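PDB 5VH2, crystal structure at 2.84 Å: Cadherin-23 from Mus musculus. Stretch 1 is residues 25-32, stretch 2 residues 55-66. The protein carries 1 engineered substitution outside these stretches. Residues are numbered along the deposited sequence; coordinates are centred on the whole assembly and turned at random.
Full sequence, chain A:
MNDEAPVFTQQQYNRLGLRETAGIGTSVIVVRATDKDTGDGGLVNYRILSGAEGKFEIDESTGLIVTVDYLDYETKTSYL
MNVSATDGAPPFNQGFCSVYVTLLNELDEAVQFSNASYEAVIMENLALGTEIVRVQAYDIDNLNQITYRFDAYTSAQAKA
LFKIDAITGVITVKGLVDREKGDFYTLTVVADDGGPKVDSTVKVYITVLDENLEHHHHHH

Stretch 1, residues 25-32: GTSVIVVR
Stretch 2 (55-66) KFEIDESTGLIV

The contact pairs strand 27-30 with strand 64-66, whose N-to-C directions differ by 158°, so the two run antiparallel, with axes approaching to 4.7 Å. Within stretch 2, strand 56-58 folds back on 64-66: Glu57 N to Val66 O and Val66 N to Glu57 O are both 3.1 Å, and Asp59 N to Leu64 O is 2.9 Å.

Register follows from CA spacing and hydrogen bonds. Ser27 faces Val66 (CA to CA 4.7 Å) and Val30 faces Leu64 (CA to CA 4.3 Å), both as non-hydrogen-bonded pairs. Between these pairs stretch 1 has two residues, Val28 and Ile29, where stretch 2 has one, Ile65; the irregularity falls at Val28, whose phi/psi of -100/-59 departs from extended values before Ile29 resumes them at -168/155. Accordingly, Ile65 bonds to two successive residues: Val28 N donates to Ile65 O (2.8 Å, 155°), and Ile65 N donates to Ile29 O (3.0 Å, 169°). Val31 N donates to Gly63 O (2.8 Å, 164°). Beyond the first bond, Val66 CA lies 3.2 Å from Thr26 O in a CA-H...O contact.

Val28 is t (chi1 -180°) and its CA-to-CB bond points toward stretch 2. This rotamer sets CG2 3.7 Å from Phe56 CE2, near the ring plane at its edge, and 3.8 Å from Val66 CA. Phe56 (chi1 -55°, m; chi2 91°) starts sideways, but its ring comes nearer. Ile65 is m,t (-62°, 161°): its CG2 is 4.0 Å from Val28 CB, while its CD1 reaches 4.1 Å from Ile29 CG2 and 4.3 Å from Val31 CG1. Ile29 is t,t (-176°, 156°). Val31, m at -62°, leaves sideways and brings CG2 to 3.6 Å from CD1 of Ile58 (t,t; -165°, 156°).

Ser27 (m), Val30 (p, 59°), Leu64 and Val66 (m, -55°) share the face of the sheet opposite that of Ile29 and Ile65. Leu64 is t,p (-179°, 62°), which carries CD1 to 4.2 Å from Val30 CB and 3.7 Å from Ile29 O, and leaves CD2 4.1 Å from Ser27 OG.

The turn before Leu64 is organised by Asp59 (chi1 -172°, t), whose OD1 accepts from Ser61 N at 2.9 Å and Thr62 N at 2.7 Å; Thr62 OG1, with chi1 m, adds a weak bond to Asp59 OD1 at 3.3 Å. Gly63 N closes the turn on Asp59 O at 2.9 Å. Gly63 has phi/psi 81/11, favouring glycine, and an ideal CB would clash with Val31 O at 2.7 Å. Gly25, at 86/8, also requires glycine: a CB would jam against the preceding carbonyl.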

ATOM      1  N   GLY A  25     -16.432   3.588   7.540  1.00 22.67           N
ATOM      2  CA  GLY A  25     -17.561   2.926   8.196  1.00 22.51           C
ATOM      3  C   GLY A  25     -17.442   1.412   8.343  1.00 22.24           C
ATOM      4  O   GLY A  25     -18.395   0.759   8.753  1.00 22.21           O
ATOM      5  N   THR A  26     -16.280   0.840   8.029  1.00 22.11           N
ATOM      6  CA  THR A  26     -16.120  -0.613   8.114  1.00 21.96           C
ATOM      7  C   THR A  26     -16.056  -1.013   9.570  1.00 21.52           C
ATOM      8  O   THR A  26     -15.390  -0.354  10.375  1.00 21.25           O
ATOM      9  CB  THR A  26     -14.828  -1.111   7.441  1.00 22.03           C
ATOM     10  OG1 THR A  26     -14.809  -0.723   6.066  1.00 22.53           O
ATOM     11  CG2 THR A  26     -14.729  -2.630   7.498  1.00 21.98           C
ATOM     12  N   SER A  27     -16.741  -2.100   9.911  1.00 21.52           N
ATOM     13  CA  SER A  27     -16.752  -2.588  11.287  1.00 21.23           C
ATOM     14  C   SER A  27     -15.364  -3.115  11.658  1.00 20.98           C
ATOM     15  O   SER A  27     -14.788  -3.941  10.930  1.00 21.13           O
ATOM     16  CB  SER A  27     -17.798  -3.701  11.406  1.00 21.43           C
ATOM     17  OG  SER A  27     -19.105  -3.173  11.215  1.00 21.68           O
ATOM     18  N   VAL A  28     -14.845  -2.635  12.779  1.00 20.68           N
ATOM     19  CA  VAL A  28     -13.508  -3.004  13.232  1.00 20.46           C
ATOM     20  C   VAL A  28     -13.554  -4.079  14.329  1.00 20.40           C
ATOM     21  O   VAL A  28     -12.993  -5.166  14.160  1.00 20.52           O
ATOM     22  CB  VAL A  28     -12.761  -1.760  13.712  1.00 20.21           C
ATOM     23  CG1 VAL A  28     -11.352  -2.067  14.194  1.00 20.01           C
ATOM     24  CG2 VAL A  28     -12.742  -0.752  12.589  1.00 20.41           C
ATOM     25  N   ILE A  29     -14.231  -3.771  15.429  1.00 20.30           N
ATOM     26  CA  ILE A  29     -14.456  -4.727  16.501  1.00 20.37           C
ATOM     27  C   ILE A  29     -15.496  -4.148  17.456  1.00 20.40           C
ATOM     28  O   ILE A  29     -15.642  -2.930  17.523  1.00 20.27           O
ATOM     29  CB  ILE A  29     -13.143  -5.042  17.283  1.00 20.18           C
ATOM     30  CG1 ILE A  29     -13.390  -6.127  18.344  1.00 20.38           C
ATOM     31  CG2 ILE A  29     -12.581  -3.781  17.933  1.00 19.85           C
ATOM     32  CD1 ILE A  29     -12.166  -6.885  18.728  1.00 20.39           C
ATOM     33  N   VAL A  30     -16.205  -5.008  18.187  1.00 20.66           N
ATOM     34  CA  VAL A  30     -17.166  -4.540  19.194  1.00 20.80           C
ATOM     35  C   VAL A  30     -16.647  -4.742  20.612  1.00 20.76           C
ATOM     36  O   VAL A  30     -16.275  -5.872  20.997  1.00 20.92           O
ATOM     37  CB  VAL A  30     -18.550  -5.196  19.059  1.00 21.26           C
ATOM     38  CG1 VAL A  30     -18.475  -6.724  19.183  1.00 21.54           C
ATOM     39  CG2 VAL A  30     -19.522  -4.563  20.061  1.00 21.49           C
ATOM     40  N   VAL A  31     -16.623  -3.644  21.377  1.00 20.61           N
ATOM     41  CA  VAL A  31     -16.256  -3.753  22.795  1.00 20.64           C
ATOM     42  C   VAL A  31     -17.519  -3.847  23.648  1.00 21.12           C
ATOM     43  O   VAL A  31     -18.618  -3.494  23.210  1.00 21.35           O
ATOM     44  CB  VAL A  31     -15.338  -2.593  23.295  1.00 20.25           C
ATOM     45  CG1 VAL A  31     -14.015  -2.603  22.539  1.00 19.87           C
ATOM     46  CG2 VAL A  31     -16.018  -1.239  23.162  1.00 20.24           C
ATOM     47  N   ARG A  32     -17.334  -4.319  24.865  1.00 21.33           N
ATOM     48  CA  ARG A  32     -18.451  -4.481  25.777  1.00 21.90           C
ATOM     49  C   ARG A  32     -17.976  -4.453  27.231  1.00 22.04           C
ATOM     50  O   ARG A  32     -17.093  -5.243  27.624  1.00 22.02           O
ATOM     51  CB  ARG A  32     -19.227  -5.779  25.494  1.00 22.41           C
ATOM     52  CG  ARG A  32     -20.645  -5.638  26.014  1.00 23.03           C
ATOM     53  CD  ARG A  32     -21.456  -6.906  26.143  1.00 23.70           C
ATOM     54  NE  ARG A  32     -22.478  -6.652  27.155  1.00 24.35           N
ATOM     55  CZ  ARG A  32     -23.300  -7.579  27.649  1.00 25.13           C
ATOM     56  NH1 ARG A  32     -23.212  -8.865  27.265  1.00 25.36           N
ATOM     57  NH2 ARG A  32     -24.168  -7.230  28.600  1.00 25.77           N
ATOM     58  N   LYS A  55      -8.412   7.915  12.658  1.00 20.85           N
ATOM     59  CA  LYS A  55      -8.873   6.827  11.759  1.00 21.00           C
ATOM     60  C   LYS A  55     -10.041   6.013  12.322  1.00 20.73           C
ATOM     61  O   LYS A  55     -10.689   5.290  11.562  1.00 20.93           O
ATOM     62  CB  LYS A  55      -7.763   5.810  11.463  1.00 20.91           C
ATOM     63  CG  LYS A  55      -6.430   6.420  11.092  1.00 21.15           C
ATOM     64  CD  LYS A  55      -6.303   6.794   9.638  1.00 21.85           C
ATOM     65  CE  LYS A  55      -5.459   8.052   9.495  1.00 22.20           C
ATOM     66  NZ  LYS A  55      -5.540   8.594   8.117  1.00 23.00           N
ATOM     67  N   PHE A  56     -10.255   6.044  13.633  1.00 20.34           N
ATOM     68  CA  PHE A  56     -11.349   5.261  14.223  1.00 20.18           C
ATOM     69  C   PHE A  56     -12.240   6.067  15.159  1.00 20.18           C
ATOM     70  O   PHE A  56     -11.822   7.046  15.770  1.00 20.12           O
ATOM     71  CB  PHE A  56     -10.815   4.064  14.988  1.00 19.80           C
ATOM     72  CG  PHE A  56      -9.918   3.170  14.187  1.00 19.86           C
ATOM     73  CD1 PHE A  56      -8.548   3.383  14.160  1.00 19.79           C
ATOM     74  CD2 PHE A  56     -10.441   2.091  13.477  1.00 20.03           C
ATOM     75  CE1 PHE A  56      -7.713   2.565  13.432  1.00 19.94           C
ATOM     76  CE2 PHE A  56      -9.618   1.267  12.738  1.00 20.16           C
ATOM     77  CZ  PHE A  56      -8.246   1.529  12.689  1.00 20.14           C
ATOM     78  N   GLU A  57     -13.481   5.619  15.255  1.00 20.30           N
ATOM     79  CA  GLU A  57     -14.493   6.264  16.082  1.00 20.43           C
ATOM     80  C   GLU A  57     -15.311   5.148  16.726  1.00 20.35           C
ATOM     81  O   GLU A  57     -15.597   4.119  16.103  1.00 20.39           O
ATOM     82  CB  GLU A  57     -15.363   7.192  15.258  1.00 20.95           C
ATOM     83  CG  GLU A  57     -16.600   7.661  16.004  1.00 21.21           C
ATOM     84  CD  GLU A  57     -17.603   8.442  15.199  1.00 21.82           C
ATOM     85  OE1 GLU A  57     -18.825   8.299  15.436  1.00 22.11           O
ATOM     86  OE2 GLU A  57     -17.189   9.275  14.394  1.00 22.10           O
ATOM     87  N   ILE A  58     -15.648   5.354  17.991  1.00 20.28           N
ATOM     88  CA  ILE A  58     -16.448   4.389  18.734  1.00 20.31           C
ATOM     89  C   ILE A  58     -17.860   4.922  18.942  1.00 20.77           C
ATOM     90  O   ILE A  58     -18.052   6.134  19.163  1.00 20.97           O
ATOM     91  CB  ILE A  58     -15.802   4.017  20.094  1.00 20.01           C
ATOM     92  CG1 ILE A  58     -16.467   2.749  20.665  1.00 20.12           C
ATOM     93  CG2 ILE A  58     -15.891   5.180  21.076  1.00 20.08           C
ATOM     94  CD1 ILE A  58     -15.556   2.017  21.616  1.00 19.85           C
ATOM     95  N   ASP A  59     -18.844   4.021  18.853  1.00 21.00           N
ATOM     96  CA  ASP A  59     -20.213   4.423  19.194  1.00 21.50           C
ATOM     97  C   ASP A  59     -20.307   4.459  20.694  1.00 21.52           C
ATOM     98  O   ASP A  59     -19.962   3.472  21.323  1.00 21.33           O
ATOM     99  CB  ASP A  59     -21.217   3.429  18.645  1.00 21.79           C
ATOM    100  CG  ASP A  59     -22.632   3.899  18.799  1.00 22.39           C
ATOM    101  OD1 ASP A  59     -23.181   3.913  19.926  1.00 22.63           O
ATOM    102  OD2 ASP A  59     -23.193   4.257  17.772  1.00 22.68           O
ATOM    103  N   GLU A  60     -20.753   5.570  21.263  1.00 21.83           N
ATOM    104  CA  GLU A  60     -20.709   5.690  22.731  1.00 21.88           C
ATOM    105  C   GLU A  60     -21.624   4.744  23.458  1.00 22.23           C
ATOM    106  O   GLU A  60     -21.468   4.512  24.656  1.00 22.27           O
ATOM    107  CB  GLU A  60     -20.722   7.103  23.288  1.00 22.10           C
ATOM    108  CG  GLU A  60     -21.928   7.949  22.882  1.00 22.77           C
ATOM    109  CD  GLU A  60     -21.659   9.448  22.946  1.00 22.95           C
ATOM    110  OE1 GLU A  60     -22.028  10.174  21.969  1.00 23.28           O
ATOM    111  OE2 GLU A  60     -21.089   9.905  23.988  1.00 22.83           O
ATOM    112  N   SER A  61     -22.615   4.261  22.725  1.00 22.58           N
ATOM    113  CA  SER A  61     -23.671   3.485  23.293  1.00 23.07           C
ATOM    114  C   SER A  61     -23.545   2.013  22.868  1.00 22.89           C
ATOM    115  O   SER A  61     -23.659   1.114  23.686  1.00 23.05           O
ATOM    116  CB  SER A  61     -24.979   4.126  22.859  1.00 23.72           C
ATOM    117  OG  SER A  61     -25.940   3.151  22.540  1.00 24.09           O
ATOM    118  N   THR A  62     -23.221   1.792  21.604  1.00 22.60           N
ATOM    119  CA  THR A  62     -23.087   0.463  21.036  1.00 22.47           C
ATOM    120  C   THR A  62     -21.758  -0.186  21.382  1.00 21.97           C
ATOM    121  O   THR A  62     -21.687  -1.412  21.560  1.00 22.02           O
ATOM    122  CB  THR A  62     -23.222   0.545  19.506  1.00 22.42           C
ATOM    123  OG1 THR A  62     -24.535   1.018  19.200  1.00 22.98           O
ATOM    124  CG2 THR A  62     -23.027  -0.804  18.880  1.00 22.32           C
ATOM    125  N   GLY A  63     -20.702   0.624  21.432  1.00 21.55           N
ATOM    126  CA  GLY A  63     -19.358   0.109  21.701  1.00 21.09           C
ATOM    127  C   GLY A  63     -18.722  -0.469  20.457  1.00 20.84           C
ATOM    128  O   GLY A  63     -17.705  -1.148  20.536  1.00 20.58           O
ATOM    129  N   LEU A  64     -19.340  -0.244  19.299  1.00 21.01           N
ATOM    130  CA  LEU A  64     -18.785  -0.680  18.038  1.00 20.86           C
ATOM    131  C   LEU A  64     -17.756   0.347  17.614  1.00 20.58           C
ATOM    132  O   LEU A  64     -18.044   1.565  17.628  1.00 20.67           O
ATOM    133  CB  LEU A  64     -19.852  -0.752  16.958  1.00 21.21           C
ATOM    134  CG  LEU A  64     -19.350  -1.242  15.590  1.00 21.16           C
ATOM    135  CD1 LEU A  64     -18.793  -2.671  15.662  1.00 21.07           C
ATOM    136  CD2 LEU A  64     -20.428  -1.194  14.518  1.00 21.54           C
ATOM    137  N   ILE A  65     -16.586  -0.137  17.194  1.00 20.32           N
ATOM    138  CA  ILE A  65     -15.593   0.708  16.549  1.00 20.15           C
ATOM    139  C   ILE A  65     -15.616   0.539  15.019  1.00 20.35           C
ATOM    140  O   ILE A  65     -15.651  -0.581  14.512  1.00 20.44           O
ATOM    141  CB  ILE A  65     -14.174   0.422  17.097  1.00 19.81           C
ATOM    142  CG1 ILE A  65     -14.112   0.746  18.602  1.00 19.65           C
ATOM    143  CG2 ILE A  65     -13.141   1.259  16.364  1.00 19.72           C
ATOM    144  CD1 ILE A  65     -12.955   0.092  19.321  1.00 19.40           C
ATOM    145  N   VAL A  66     -15.587   1.663  14.294  1.00 20.50           N
ATOM    146  CA  VAL A  66     -15.621   1.683  12.822  1.00 20.80           C
ATOM    147  C   VAL A  66     -14.543   2.614  12.320  1.00 20.82           C
ATOM    148  O   VAL A  66     -14.049   3.461  13.095  1.00 20.63           O
ATOM    149  CB  VAL A  66     -16.969   2.206  12.279  1.00 21.21           C
ATOM    150  CG1 VAL A  66     -18.122   1.393  12.851  1.00 21.28           C
ATOM    151  CG2 VAL A  66     -17.152   3.702  12.569  1.00 21.36           C
TER